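Local coordinates for protein lovastatin nonaketide synthase mokA (Monascus pilosus, PDB 6AD3) that carries out, as a complete polyketide synthase, the iterative nine-step formation of the lovastatin polyketide, the present chain being its condensation domain, at residues A[276-281]-A[343-348]; A[431-436]-A[464-469]; A[71-76]-A[147-152]; A[125-130]-A[236-241]. The protein carries 1 engineered substitution. All blocks are in the same frame, centred on the assembly; numbering follows the deposited sequence.

The four contacts fall into two pairs within one condensation domain. Contacts 3 and 4 come first along the chain with their segments alternating, and their centres are about 10 Å apart; strand 145-150 of the three-stranded sheet and helix 239-251 bring them together. Contacts 1 and 2 follow in series, centres about 12 Å apart, around the six-stranded sheet that holds strands 348-354, 435-440 and 468-473; Leu-277 of contact 1 touches Gln-434 and Val-468 of contact 2. Between the pairs the distances are much larger, with the centres of contacts 1 and 3 about 47 Å apart on opposite sides of the chain's centre. This separation is consistent with the two-lobed architecture known for condensation domains.

Contact 1: residues A[276-281]-A[343-348]; sequences VLPRML and TGSSDF
Leu-277 turns CG away from its backbone N (chi1 -167°), which carries CD1 to Phe-348, while Thr-343 has OG1 between N and the carbonyl carbon (chi1 61°) and CG2 pointing at the loop 276-281. That methyl is the hub of the contact. It meets Met-280 CG at 3.6 Å, comes as close to the carbonyl O of Pro-278, and lies 4.0 Å from Leu-277 CD1, the two side chains crossing at about a right angle. Leu-277 CD1 itself rests 3.7 Å from Phe-348 CG, approaching the ring at a slant.

The pyrrolidine of Pro-278 packs on Thr-343 and Ser-345. Its CD is 3.8 Å from Thr-343 CB and 3.7 Å from Ser-345 CB, and its CB and CG sit against the Thr-343 carbonyl. Pro-278 and Thr-343 likewise cross at about a right angle.

The polar groups mainly shape the turn that leaves helix 327-343. Thr-343 OG1 bonds back to Leu-339 O and also accepts from Ser-345 N at 3.1 Å, an ST turn across Gly-344, whose phi is positive. Ser-345 OG repeats the pattern by accepting from Asp-347 N. A water hydrogen-bonded to Ser-345 OG (2.6 Å) donates to Val-276 O, bridging the two segments.

Between these two segments carbon-to-carbon packing does the joining, with one water as the polar link; just before Thr-343, Leu-342 adds a backbone bond to Leu-281. The threonine hydroxyl is spent on the helix end and its turn, which leaves the methyl for the loop whose Leu-277 and Met-280 also pack on Val-468 of strand 468-473.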
loop_
_atom_site.group_PDB
_atom_site.type_symbol
_atom_site.label_atom_id
_atom_site.label_comp_id
_atom_site.label_asym_id
_atom_site.label_seq_id
_atom_site.Cartn_x
_atom_site.Cartn_y
_atom_site.Cartn_z
ATOM N N VAL A 276 0.742 -19.031 -12.207
ATOM C CA VAL A 276 0.853 -17.603 -12.195
ATOM C C VAL A 276 -0.275 -17.049 -13.057
ATOM O O VAL A 276 -0.801 -17.731 -13.928
ATOM C CB VAL A 276 2.219 -17.144 -12.735
ATOM C CG1 VAL A 276 3.337 -17.801 -11.948
ATOM C CG2 VAL A 276 2.354 -17.465 -14.216
ATOM N N LEU A 277 -0.749 -15.876 -12.692
ATOM C CA LEU A 277 -1.819 -15.247 -13.389
ATOM C C LEU A 277 -1.502 -15.124 -14.889
ATOM O O LEU A 277 -0.448 -14.577 -15.273
ATOM C CB LEU A 277 -2.033 -13.862 -12.790
ATOM C CG LEU A 277 -3.321 -13.141 -13.182
ATOM C CD1 LEU A 277 -4.508 -13.830 -12.507
ATOM C CD2 LEU A 277 -3.211 -11.671 -12.762
ATOM N N PRO A 278 -2.441 -15.547 -15.750
ATOM C CA PRO A 278 -2.238 -15.303 -17.187
ATOM C C PRO A 278 -2.258 -13.847 -17.564
ATOM O O PRO A 278 -2.696 -12.983 -16.782
ATOM C CB PRO A 278 -3.417 -16.052 -17.837
ATOM C CG PRO A 278 -3.701 -17.151 -16.865
ATOM C CD PRO A 278 -3.564 -16.474 -15.521
ATOM N N ARG A 279 -1.801 -13.544 -18.774
ATOM C CA ARG A 279 -2.039 -12.219 -19.332
ATOM C C ARG A 279 -3.533 -11.993 -19.496
ATOM O O ARG A 279 -4.269 -12.889 -19.888
ATOM C CB ARG A 279 -1.313 -12.060 -20.691
ATOM C CG ARG A 279 -1.362 -10.629 -21.224
ATOM C CD ARG A 279 -0.440 -10.436 -22.440
ATOM N NE ARG A 279 -0.748 -11.377 -23.506
ATOM C CZ ARG A 279 -1.750 -11.237 -24.384
ATOM N NH1 ARG A 279 -2.599 -10.215 -24.288
ATOM N NH2 ARG A 279 -1.925 -12.139 -25.353
ATOM N N MET A 280 -3.997 -10.810 -19.129
ATOM C CA MET A 280 -5.407 -10.441 -19.332
ATOM C C MET A 280 -5.637 -9.973 -20.756
ATOM O O MET A 280 -4.837 -9.233 -21.303
ATOM C CB MET A 280 -5.827 -9.327 -18.374
ATOM C CG MET A 280 -5.744 -9.701 -16.904
ATOM S SD MET A 280 -6.206 -8.290 -15.883
ATOM C CE MET A 280 -4.733 -7.257 -16.047
ATOM N N LEU A 281 -6.761 -10.373 -21.335
ATOM C CA LEU A 281 -7.102 -9.949 -22.679
ATOM C C LEU A 281 -7.980 -8.698 -22.641
ATOM O O LEU A 281 -9.137 -8.738 -22.233
ATOM C CB LEU A 281 -7.778 -11.096 -23.428
ATOM C CG LEU A 281 -7.051 -12.455 -23.292
ATOM C CD1 LEU A 281 -7.778 -13.541 -24.081
ATOM C CD2 LEU A 281 -5.585 -12.376 -23.711
ATOM N N THR A 343 -8.604 -13.501 -17.751
ATOM C CA THR A 343 -7.458 -14.398 -17.849
ATOM C C THR A 343 -7.835 -15.804 -18.273
ATOM O O THR A 343 -6.984 -16.542 -18.748
ATOM C CB THR A 343 -6.711 -14.531 -16.510
ATOM O OG1 THR A 343 -7.583 -15.073 -15.521
ATOM C CG2 THR A 343 -6.202 -13.189 -16.053
ATOM N N GLY A 344 -9.064 -16.212 -17.983
ATOM C CA GLY A 344 -9.468 -17.610 -18.101
ATOM C C GLY A 344 -8.945 -18.559 -17.021
ATOM O O GLY A 344 -8.986 -19.759 -17.188
ATOM N N SER A 345 -8.300 -18.028 -15.992
ATOM C CA SER A 345 -7.787 -18.864 -14.930
ATOM C C SER A 345 -8.882 -19.231 -13.947
ATOM O O SER A 345 -9.767 -18.427 -13.663
ATOM C CB SER A 345 -6.653 -18.134 -14.193
ATOM O OG SER A 345 -6.200 -18.901 -13.092
ATOM N N SER A 346 -8.807 -20.440 -13.405
ATOM C CA SER A 346 -9.722 -20.867 -12.353
ATOM C C SER A 346 -8.988 -21.098 -11.022
ATOM O O SER A 346 -9.579 -21.584 -10.067
ATOM C CB SER A 346 -10.468 -22.136 -12.774
ATOM O OG SER A 346 -9.548 -23.143 -13.085
ATOM N N ASP A 347 -7.706 -20.726 -10.963
ATOM C CA ASP A 347 -6.926 -20.872 -9.734
ATOM C C ASP A 347 -5.796 -19.847 -9.728
ATOM O O ASP A 347 -4.797 -19.978 -10.460
ATOM C CB ASP A 347 -6.384 -22.294 -9.593
ATOM C CG ASP A 347 -5.457 -22.477 -8.387
ATOM O OD1 ASP A 347 -5.376 -21.606 -7.485
ATOM O OD2 ASP A 347 -4.755 -23.509 -8.371
ATOM N N PHE A 348 -6.028 -18.759 -8.995
ATOM C CA PHE A 348 -5.019 -17.733 -8.855
ATOM C C PHE A 348 -5.197 -17.033 -7.529
ATOM O O PHE A 348 -6.242 -17.173 -6.883
ATOM C CB PHE A 348 -5.065 -16.711 -10.020
ATOM C CG PHE A 348 -6.387 -15.997 -10.183
ATOM C CD1 PHE A 348 -7.445 -16.604 -10.890
ATOM C CD2 PHE A 348 -6.629 -14.748 -9.573
ATOM C CE1 PHE A 348 -8.646 -15.931 -11.087
ATOM C CE2 PHE A 348 -7.840 -14.099 -9.747
ATOM C CZ PHE A 348 -8.864 -14.716 -10.446
HETATM O O HOH W 1 -3.651 -19.302 -13.519
#

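Contact 2: residues A[431-436]-A[464-469]; sequences PLFQAV and TPYDVV
The Tyr-466 ring is sandwiched: Val-436 CG2 lies over one face, 3.6 Å from the ring centroid, and Pro-465 CG over the centre of the opposite face, while Phe-433 O is at the edge in plane. Val-436 CG2 also lies in plane at the edge of the Phe-433 ring, serving both rings. That ring is almost parallel to Tyr-466, planes at 6°, but slid apart so that the two barely overlap, centroids 5.0 Å from each other. Phe-433 CE2 and Tyr-466 CE1 meet tightly at 3.2 Å. A water above one face of Phe-433 donates to Pro-431 O and is hydrogen-bonded to Tyr-466 OH (2.7 Å).

Beyond the rings the segments become parallel strands, 435-440 and 468-473 of the mixed sheet. Val-468 N donates to Gln-434 O at 3.3 Å, and Asp-467 N weakly to the same oxygen. Val-436 N donates to Val-468 O at 3.0 Å. On one face Ala-435 CB packs against Val-468 CG1, toward helix 327-343; on the other, Val-436 and Val-469 lie side by side.

Gln-434 O gathers two N-H groups just where these two strands begin. The water ties Tyr-466 to a backbone carbonyl, giving this buried hydroxyl a hydrogen-bonded partner.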
loop_
_atom_site.group_PDB
_atom_site.type_symbol
_atom_site.label_atom_id
_atom_site.label_comp_id
_atom_site.label_asym_id
_atom_site.label_seq_id
_atom_site.Cartn_x
_atom_site.Cartn_y
_atom_site.Cartn_z
ATOM N N PRO A 431 6.437 -13.398 -6.863
ATOM C CA PRO A 431 6.194 -14.706 -6.216
ATOM C C PRO A 431 4.812 -14.853 -5.649
ATOM O O PRO A 431 4.292 -13.914 -5.034
ATOM C CB PRO A 431 7.194 -14.754 -5.085
ATOM C CG PRO A 431 7.759 -13.392 -4.934
ATOM C CD PRO A 431 7.402 -12.568 -6.139
ATOM N N LEU A 432 4.221 -16.024 -5.885
ATOM C CA LEU A 432 2.992 -16.507 -5.187
ATOM C C LEU A 432 1.694 -15.877 -5.660
ATOM O O LEU A 432 0.715 -16.565 -5.911
ATOM C CB LEU A 432 3.091 -16.370 -3.666
ATOM C CG LEU A 432 2.070 -17.169 -2.888
ATOM C CD1 LEU A 432 2.280 -18.669 -3.087
ATOM C CD2 LEU A 432 2.085 -16.797 -1.441
ATOM N N PHE A 433 1.658 -14.558 -5.738
ATOM C CA PHE A 433 0.485 -13.890 -6.289
ATOM C C PHE A 433 0.913 -12.740 -7.169
ATOM O O PHE A 433 1.937 -12.108 -6.891
ATOM C CB PHE A 433 -0.462 -13.388 -5.175
ATOM C CG PHE A 433 0.214 -12.571 -4.094
ATOM C CD1 PHE A 433 0.925 -13.194 -3.067
ATOM C CD2 PHE A 433 0.172 -11.167 -4.106
ATOM C CE1 PHE A 433 1.556 -12.451 -2.083
ATOM C CE2 PHE A 433 0.822 -10.439 -3.137
ATOM C CZ PHE A 433 1.517 -11.073 -2.120
ATOM N N GLN A 434 0.106 -12.446 -8.201
ATOM C CA GLN A 434 0.481 -11.440 -9.204
ATOM C C GLN A 434 -0.562 -10.325 -9.302
ATOM O O GLN A 434 -0.393 -9.390 -10.061
ATOM C CB GLN A 434 0.670 -12.079 -10.583
ATOM C CG GLN A 434 1.813 -13.094 -10.613
ATOM C CD GLN A 434 1.472 -14.445 -10.004
ATOM O OE1 GLN A 434 0.420 -15.048 -10.278
ATOM N NE2 GLN A 434 2.373 -14.940 -9.171
ATOM N N ALA A 435 -1.591 -10.425 -8.486
ATOM C CA ALA A 435 -2.613 -9.403 -8.357
ATOM C C ALA A 435 -2.716 -8.959 -6.896
ATOM O O ALA A 435 -2.687 -9.788 -5.972
ATOM C CB ALA A 435 -3.960 -9.969 -8.787
ATOM N N VAL A 436 -2.961 -7.665 -6.697
ATOM C CA VAL A 436 -3.175 -7.108 -5.359
ATOM C C VAL A 436 -4.448 -6.271 -5.354
ATOM O O VAL A 436 -4.747 -5.578 -6.330
ATOM C CB VAL A 436 -1.965 -6.247 -4.919
ATOM C CG1 VAL A 436 -2.282 -5.366 -3.703
ATOM C CG2 VAL A 436 -0.758 -7.128 -4.627
ATOM N N THR A 464 5.872 -1.882 -7.337
ATOM C CA THR A 464 5.778 -3.242 -6.844
ATOM C C THR A 464 5.831 -4.176 -8.054
ATOM O O THR A 464 5.691 -3.720 -9.187
ATOM C CB THR A 464 4.476 -3.478 -6.049
ATOM O OG1 THR A 464 3.369 -3.507 -6.939
ATOM C CG2 THR A 464 4.248 -2.415 -5.040
ATOM N N PRO A 465 6.044 -5.475 -7.821
ATOM C CA PRO A 465 6.239 -6.388 -8.938
ATOM C C PRO A 465 4.944 -6.905 -9.546
ATOM O O PRO A 465 4.981 -7.676 -10.525
ATOM C CB PRO A 465 7.007 -7.550 -8.304
ATOM C CG PRO A 465 6.556 -7.540 -6.911
ATOM C CD PRO A 465 6.458 -6.088 -6.558
ATOM N N TYR A 466 3.811 -6.552 -8.954
ATOM C CA TYR A 466 2.548 -7.219 -9.289
ATOM C C TYR A 466 1.995 -6.815 -10.676
ATOM O O TYR A 466 1.976 -5.637 -11.025
ATOM C CB TYR A 466 1.528 -6.948 -8.169
ATOM C CG TYR A 466 2.036 -7.443 -6.850
ATOM C CD1 TYR A 466 2.151 -8.809 -6.592
ATOM C CD2 TYR A 466 2.549 -6.565 -5.904
ATOM C CE1 TYR A 466 2.768 -9.284 -5.446
ATOM C CE2 TYR A 466 3.130 -7.041 -4.738
ATOM C CZ TYR A 466 3.272 -8.407 -4.536
ATOM O OH TYR A 466 3.886 -8.888 -3.422
ATOM N N ASP A 467 1.459 -7.798 -11.413
ATOM C CA ASP A 467 0.934 -7.559 -12.765
ATOM C C ASP A 467 -0.194 -6.535 -12.728
ATOM O O ASP A 467 -0.266 -5.675 -13.594
ATOM C CB ASP A 467 0.414 -8.845 -13.402
ATOM C CG ASP A 467 1.522 -9.777 -13.883
ATOM O OD1 ASP A 467 2.689 -9.628 -13.498
ATOM O OD2 ASP A 467 1.200 -10.654 -14.694
ATOM N N VAL A 468 -1.103 -6.680 -11.764
ATOM C CA VAL A 468 -2.282 -5.840 -11.672
ATOM C C VAL A 468 -2.551 -5.497 -10.211
ATOM O O VAL A 468 -2.455 -6.344 -9.326
ATOM C CB VAL A 468 -3.528 -6.523 -12.308
ATOM C CG1 VAL A 468 -3.729 -7.877 -11.745
ATOM C CG2 VAL A 468 -4.785 -5.662 -12.155
ATOM N N VAL A 469 -2.734 -4.219 -9.973
ATOM C CA VAL A 469 -2.993 -3.708 -8.652
ATOM C C VAL A 469 -4.204 -2.801 -8.747
ATOM O O VAL A 469 -4.215 -1.827 -9.539
ATOM C CB VAL A 469 -1.811 -2.954 -8.081
ATOM C CG1 VAL A 469 -2.138 -2.437 -6.664
ATOM C CG2 VAL A 469 -0.539 -3.810 -8.060
HETATM O O HOH W 2 4.952 -11.393 -3.761
#

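Contact 3: residues A[71-76]-A[147-152]; sequences SVLALH and QIVFGR
Leu-73 lies against the turn at Gly-151. From CB, which is 3.6 Å from Val-149 O, the chain passes to CG, 3.6 Å from Gly-151 CA; both methyls lie on the same side of that CA, CD1 at 3.7 Å from Gly-151 CA and reaching also toward Phe-150 O. Glycine offers only its backbone there, so the leucine branches settle directly on the chain. With CG anti to its carbonyl carbon (chi1 -57°), Leu-73 sets its branch against Gly-151, just past the end of strand 145-150, and CD1 also meets the guanidinium of Arg-130.

The backbone explains why this residue leans toward its neighbour. Leu-73 and Ala-74 both face Val-149, a classic beta bulge that shifts the antiparallel register by one. Val-149 O takes a bond from Leu-73 N at 2.7 Å and a weak one from Ala-74 N at 3.5 Å. Past the bulge the ladder is regular: Ala-74 O accepts from Val-149 N, and His-76 and Gln-147 form a hydrogen-bonded pair with both of their bonds made. Strand 72-77 is thereby zipped as an outer strand onto 145-150, the middle strand of the three-stranded sheet.

On the face carrying Val-72, Leu-75, Ile-148 and Phe-150, Ile-148 CG2 is 3.9 Å from Val-72 CG2 and lies over one face of the Phe-150 ring. Leu-75 CD2 runs alongside Ile-148 CG1. The other face has the His-76 ring, whose CD2 edge meets Val-149 CG2 at 3.8 Å, in the ring plane. Gln-147 NE2 comes to His-76 CB and bonds onward to Pro-77 O.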
loop_
_atom_site.group_PDB
_atom_site.type_symbol
_atom_site.label_atom_id
_atom_site.label_comp_id
_atom_site.label_asym_id
_atom_site.label_seq_id
_atom_site.Cartn_x
_atom_site.Cartn_y
_atom_site.Cartn_z
ATOM N N SER A 71 23.239 11.942 19.958
ATOM C CA SER A 71 23.304 10.720 20.719
ATOM C C SER A 71 22.644 9.575 19.962
ATOM O O SER A 71 21.709 9.788 19.183
ATOM C CB SER A 71 22.644 10.915 22.085
ATOM O OG SER A 71 21.302 11.342 21.944
ATOM N N VAL A 72 23.177 8.370 20.145
ATOM C CA VAL A 72 22.468 7.157 19.795
ATOM C C VAL A 72 21.820 6.577 21.036
ATOM O O VAL A 72 22.489 6.321 22.053
ATOM C CB VAL A 72 23.429 6.109 19.191
ATOM C CG1 VAL A 72 22.747 4.778 19.045
ATOM C CG2 VAL A 72 23.943 6.580 17.842
ATOM N N LEU A 73 20.514 6.425 20.996
ATOM C CA LEU A 73 19.788 5.888 22.137
ATOM C C LEU A 73 19.825 4.356 22.178
ATOM O O LEU A 73 19.967 3.754 23.240
ATOM C CB LEU A 73 18.334 6.386 22.113
ATOM C CG LEU A 73 18.161 7.913 22.096
ATOM C CD1 LEU A 73 16.678 8.283 22.289
ATOM C CD2 LEU A 73 19.039 8.582 23.149
ATOM N N ALA A 74 19.632 3.714 21.036
ATOM C CA ALA A 74 19.522 2.275 21.026
ATOM C C ALA A 74 19.707 1.748 19.620
ATOM O O ALA A 74 19.675 2.521 18.656
ATOM C CB ALA A 74 18.156 1.852 21.567
ATOM N N LEU A 75 19.988 0.448 19.547
ATOM C CA LEU A 75 20.082 -0.297 18.318
ATOM C C LEU A 75 19.030 -1.410 18.351
ATOM O O LEU A 75 18.803 -2.014 19.403
ATOM C CB LEU A 75 21.459 -0.925 18.219
ATOM C CG LEU A 75 22.645 0.028 18.404
ATOM C CD1 LEU A 75 23.922 -0.771 18.408
ATOM C CD2 LEU A 75 22.668 1.070 17.295
ATOM N N HIS A 76 18.504 -1.756 17.176
ATOM C CA HIS A 76 17.485 -2.810 17.025
ATOM C C HIS A 76 17.649 -3.484 15.701
ATOM O O HIS A 76 17.993 -2.851 14.723
ATOM C CB HIS A 76 16.058 -2.207 17.058
ATOM C CG HIS A 76 15.760 -1.418 18.287
ATOM N ND1 HIS A 76 15.319 -2.000 19.449
ATOM C CD2 HIS A 76 15.731 -0.087 18.502
ATOM C CE1 HIS A 76 15.134 -1.066 20.362
ATOM N NE2 HIS A 76 15.348 0.105 19.802
ATOM N N GLN A 147 18.467 -0.913 12.772
ATOM C CA GLN A 147 17.924 0.402 13.098
ATOM C C GLN A 147 18.781 1.070 14.190
ATOM O O GLN A 147 19.039 0.479 15.225
ATOM C CB GLN A 147 16.487 0.276 13.634
ATOM C CG GLN A 147 15.537 -0.486 12.736
ATOM C CD GLN A 147 14.118 -0.431 13.272
ATOM O OE1 GLN A 147 13.445 0.590 13.131
ATOM N NE2 GLN A 147 13.687 -1.493 13.934
ATOM N N ILE A 148 19.187 2.300 13.939
ATOM C CA ILE A 148 19.846 3.111 14.910
ATOM C C ILE A 148 18.923 4.220 15.342
ATOM O O ILE A 148 18.526 5.050 14.526
ATOM C CB ILE A 148 21.068 3.784 14.291
ATOM C CG1 ILE A 148 21.993 2.749 13.716
ATOM C CG2 ILE A 148 21.756 4.668 15.311
ATOM C CD1 ILE A 148 22.925 3.318 12.641
ATOM N N VAL A 149 18.552 4.233 16.613
ATOM C CA VAL A 149 17.619 5.253 17.097
ATOM C C VAL A 149 18.411 6.382 17.689
ATOM O O VAL A 149 19.159 6.180 18.627
ATOM C CB VAL A 149 16.638 4.689 18.143
ATOM C CG1 VAL A 149 15.743 5.795 18.682
ATOM C CG2 VAL A 149 15.799 3.581 17.530
ATOM N N PHE A 150 18.297 7.557 17.092
ATOM C CA PHE A 150 19.023 8.720 17.527
ATOM C C PHE A 150 18.213 9.482 18.557
ATOM O O PHE A 150 16.970 9.458 18.540
ATOM C CB PHE A 150 19.320 9.639 16.346
ATOM C CG PHE A 150 20.202 9.026 15.306
ATOM C CD1 PHE A 150 21.583 8.979 15.492
ATOM C CD2 PHE A 150 19.687 8.606 14.101
ATOM C CE1 PHE A 150 22.410 8.421 14.523
ATOM C CE2 PHE A 150 20.526 8.118 13.093
ATOM C CZ PHE A 150 21.881 7.996 13.319
ATOM N N GLY A 151 18.901 10.240 19.396
ATOM C CA GLY A 151 18.217 11.078 20.387
ATOM C C GLY A 151 17.422 12.194 19.722
ATOM O O GLY A 151 16.353 12.609 20.214
ATOM N N ARG A 152 17.899 12.659 18.568
ATOM C CA ARG A 152 17.229 13.747 17.873
ATOM C C ARG A 152 17.051 13.412 16.397
ATOM O O ARG A 152 17.899 12.763 15.796
ATOM C CB ARG A 152 18.013 15.048 18.037
ATOM C CG ARG A 152 17.960 15.604 19.468
ATOM C CD ARG A 152 18.767 16.894 19.662
ATOM N NE ARG A 152 19.196 17.524 18.406
ATOM C CZ ARG A 152 19.199 18.841 18.184
ATOM N NH1 ARG A 152 18.751 19.685 19.109
ATOM N NH2 ARG A 152 19.637 19.317 17.024
#

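Contact 4: residues A[125-130]-A[236-241]; sequences RHEIFR and VPQFAD
Gln-238 reaches across with its amide and holds the backbone of the turn at two points. NE2 donates to Arg-125 O at 3.1 Å, close to the plane of its own amide, and OE1 accepts from Glu-127 N at 2.8 Å. The chain bends at chi2 (-71°), which lays the amide flat against the Glu-127 carboxylate; the two planes are 11° apart and stacked, with Gln-238 CG 3.7 Å from Glu-127 CD.

Glu-127 runs out extended and crosses Gln-238 at about a right angle, only their flat ends stacking. Its OE1 accepts from a water that in turn accepts from Ala-240 N, so the carboxylate is linked through that water to the first turn of helix 239-251, where its charge would probably suit the helix dipole. A second water donates to Gln-238 OE1 and accepts from Ile-128 N and Phe-239 N, knitting the two backbones together.

Val-236 makes the apolar contact at the Arg-125 end. CG2 lies over one face of the Arg-125 guanidinium, 3.5 Å from NH1, and CG1 presses to 3.4 Å from His-126 CD2. That guanidinium is anchored by a salt bridge from NE to Glu-222 and a bond from NH1 to Asp-233 O.

Helix 112-125 ends in this turn, which leads into strand 131-135, while Gln-238 stands at the N-cap position of helix 239-251. Beside it Ile-128 CB meets Phe-239 CB at 3.8 Å; both side chains also touch Gln-82 of helix 80-91 and Gln-147 of strand 145-150.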
loop_
_atom_site.group_PDB
_atom_site.type_symbol
_atom_site.label_atom_id
_atom_site.label_comp_id
_atom_site.label_asym_id
_atom_site.label_seq_id
_atom_site.Cartn_x
_atom_site.Cartn_y
_atom_site.Cartn_z
ATOM N N ARG A 125 8.583 13.085 18.623
ATOM C CA ARG A 125 7.784 12.101 19.370
ATOM C C ARG A 125 8.114 10.675 19.038
ATOM O O ARG A 125 7.986 9.779 19.906
ATOM C CB ARG A 125 6.264 12.330 19.126
ATOM C CG ARG A 125 5.644 13.274 20.147
ATOM C CD ARG A 125 4.281 13.766 19.690
ATOM N NE ARG A 125 3.353 12.656 19.510
ATOM C CZ ARG A 125 2.770 12.001 20.508
ATOM N NH1 ARG A 125 2.930 12.410 21.785
ATOM N NH2 ARG A 125 1.913 11.067 20.228
ATOM N N HIS A 126 8.346 10.408 17.750
ATOM C CA HIS A 126 8.390 9.042 17.243
ATOM C C HIS A 126 9.809 8.630 16.879
ATOM O O HIS A 126 10.421 9.175 15.957
ATOM C CB HIS A 126 7.477 8.918 16.026
ATOM C CG HIS A 126 6.042 9.142 16.347
ATOM N ND1 HIS A 126 5.436 10.382 16.253
ATOM C CD2 HIS A 126 5.175 8.358 17.015
ATOM C CE1 HIS A 126 4.195 10.290 16.707
ATOM N NE2 HIS A 126 4.007 9.058 17.133
ATOM N N GLU A 127 10.274 7.599 17.547
ATOM C CA GLU A 127 11.596 7.071 17.318
ATOM C C GLU A 127 11.849 6.752 15.852
ATOM O O GLU A 127 12.933 6.990 15.351
ATOM C CB GLU A 127 11.807 5.825 18.165
ATOM C CG GLU A 127 12.130 6.116 19.606
ATOM C CD GLU A 127 12.248 4.868 20.456
ATOM O OE1 GLU A 127 12.355 3.769 19.925
ATOM O OE2 GLU A 127 12.442 5.031 21.658
ATOM N N ILE A 128 10.850 6.201 15.169
ATOM C CA ILE A 128 11.022 5.733 13.791
ATOM C C ILE A 128 11.303 6.920 12.846
ATOM O O ILE A 128 11.886 6.742 11.803
ATOM C CB ILE A 128 9.793 4.896 13.325
ATOM C CG1 ILE A 128 10.053 4.216 11.978
ATOM C CG2 ILE A 128 8.545 5.746 13.214
ATOM C CD1 ILE A 128 11.242 3.276 11.973
ATOM N N PHE A 129 11.011 8.148 13.303
ATOM C CA PHE A 129 11.316 9.336 12.516
ATOM C C PHE A 129 12.666 9.925 12.896
ATOM O O PHE A 129 13.078 10.968 12.330
ATOM C CB PHE A 129 10.211 10.398 12.662
ATOM C CG PHE A 129 8.871 9.957 12.140
ATOM C CD1 PHE A 129 8.764 8.943 11.187
ATOM C CD2 PHE A 129 7.709 10.540 12.624
ATOM C CE1 PHE A 129 7.526 8.541 10.717
ATOM C CE2 PHE A 129 6.473 10.162 12.131
ATOM C CZ PHE A 129 6.370 9.154 11.205
ATOM N N ARG A 130 13.330 9.310 13.882
ATOM C CA ARG A 130 14.728 9.628 14.204
ATOM C C ARG A 130 15.571 8.375 14.169
ATOM O O ARG A 130 16.477 8.128 15.025
ATOM C CB ARG A 130 14.866 10.386 15.515
ATOM C CG ARG A 130 13.910 10.063 16.577
ATOM C CD ARG A 130 14.002 11.104 17.697
ATOM N NE ARG A 130 12.997 10.826 18.693
ATOM C CZ ARG A 130 13.102 9.943 19.662
ATOM N NH1 ARG A 130 12.107 9.800 20.496
ATOM N NH2 ARG A 130 14.235 9.309 19.888
ATOM N N VAL A 236 3.836 7.067 23.963
ATOM C CA VAL A 236 3.951 6.859 22.491
ATOM C C VAL A 236 4.404 5.449 22.223
ATOM O O VAL A 236 5.451 5.023 22.727
ATOM C CB VAL A 236 4.980 7.869 21.860
ATOM C CG1 VAL A 236 5.140 7.642 20.344
ATOM C CG2 VAL A 236 4.556 9.286 22.126
ATOM N N PRO A 237 3.617 4.684 21.483
ATOM C CA PRO A 237 4.041 3.347 21.147
ATOM C C PRO A 237 5.118 3.365 20.069
ATOM O O PRO A 237 4.876 3.780 18.942
ATOM C CB PRO A 237 2.758 2.678 20.663
ATOM C CG PRO A 237 1.908 3.778 20.195
ATOM C CD PRO A 237 2.249 4.974 21.020
ATOM N N GLN A 238 6.328 2.974 20.428
ATOM C CA GLN A 238 7.426 3.176 19.525
ATOM C C GLN A 238 7.577 1.954 18.604
ATOM O O GLN A 238 7.407 0.790 19.036
ATOM C CB GLN A 238 8.711 3.423 20.305
ATOM C CG GLN A 238 8.636 4.645 21.230
ATOM C CD GLN A 238 8.618 5.936 20.479
ATOM O OE1 GLN A 238 8.746 5.961 19.230
ATOM N NE2 GLN A 238 8.580 7.047 21.223
ATOM N N PHE A 239 8.054 2.213 17.379
ATOM C CA PHE A 239 8.079 1.176 16.334
ATOM C C PHE A 239 8.894 -0.030 16.728
ATOM O O PHE A 239 8.450 -1.161 16.597
ATOM C CB PHE A 239 8.605 1.762 15.035
ATOM C CG PHE A 239 8.653 0.787 13.924
ATOM C CD1 PHE A 239 7.473 0.328 13.362
ATOM C CD2 PHE A 239 9.824 0.101 13.663
ATOM C CE1 PHE A 239 7.493 -0.647 12.357
ATOM C CE2 PHE A 239 9.874 -0.845 12.642
ATOM C CZ PHE A 239 8.709 -1.218 11.996
ATOM N N ALA A 240 10.111 0.187 17.242
ATOM C CA ALA A 240 10.987 -0.960 17.537
ATOM C C ALA A 240 10.381 -1.875 18.561
ATOM O O ALA A 240 10.560 -3.092 18.484
ATOM C CB ALA A 240 12.357 -0.483 17.989
ATOM N N ASP A 241 9.760 -1.293 19.588
ATOM C CA ASP A 241 9.072 -2.089 20.622
ATOM C C ASP A 241 8.013 -3.009 19.993
ATOM O O ASP A 241 7.998 -4.238 20.218
ATOM C CB ASP A 241 8.463 -1.160 21.680
ATOM C CG ASP A 241 9.546 -0.397 22.472
ATOM O OD1 ASP A 241 10.611 -0.979 22.665
ATOM O OD2 ASP A 241 9.324 0.749 22.916
HETATM O O HOH W 3 11.442 2.705 17.376
HETATM O O HOH W 4 8.269 5.139 16.585
#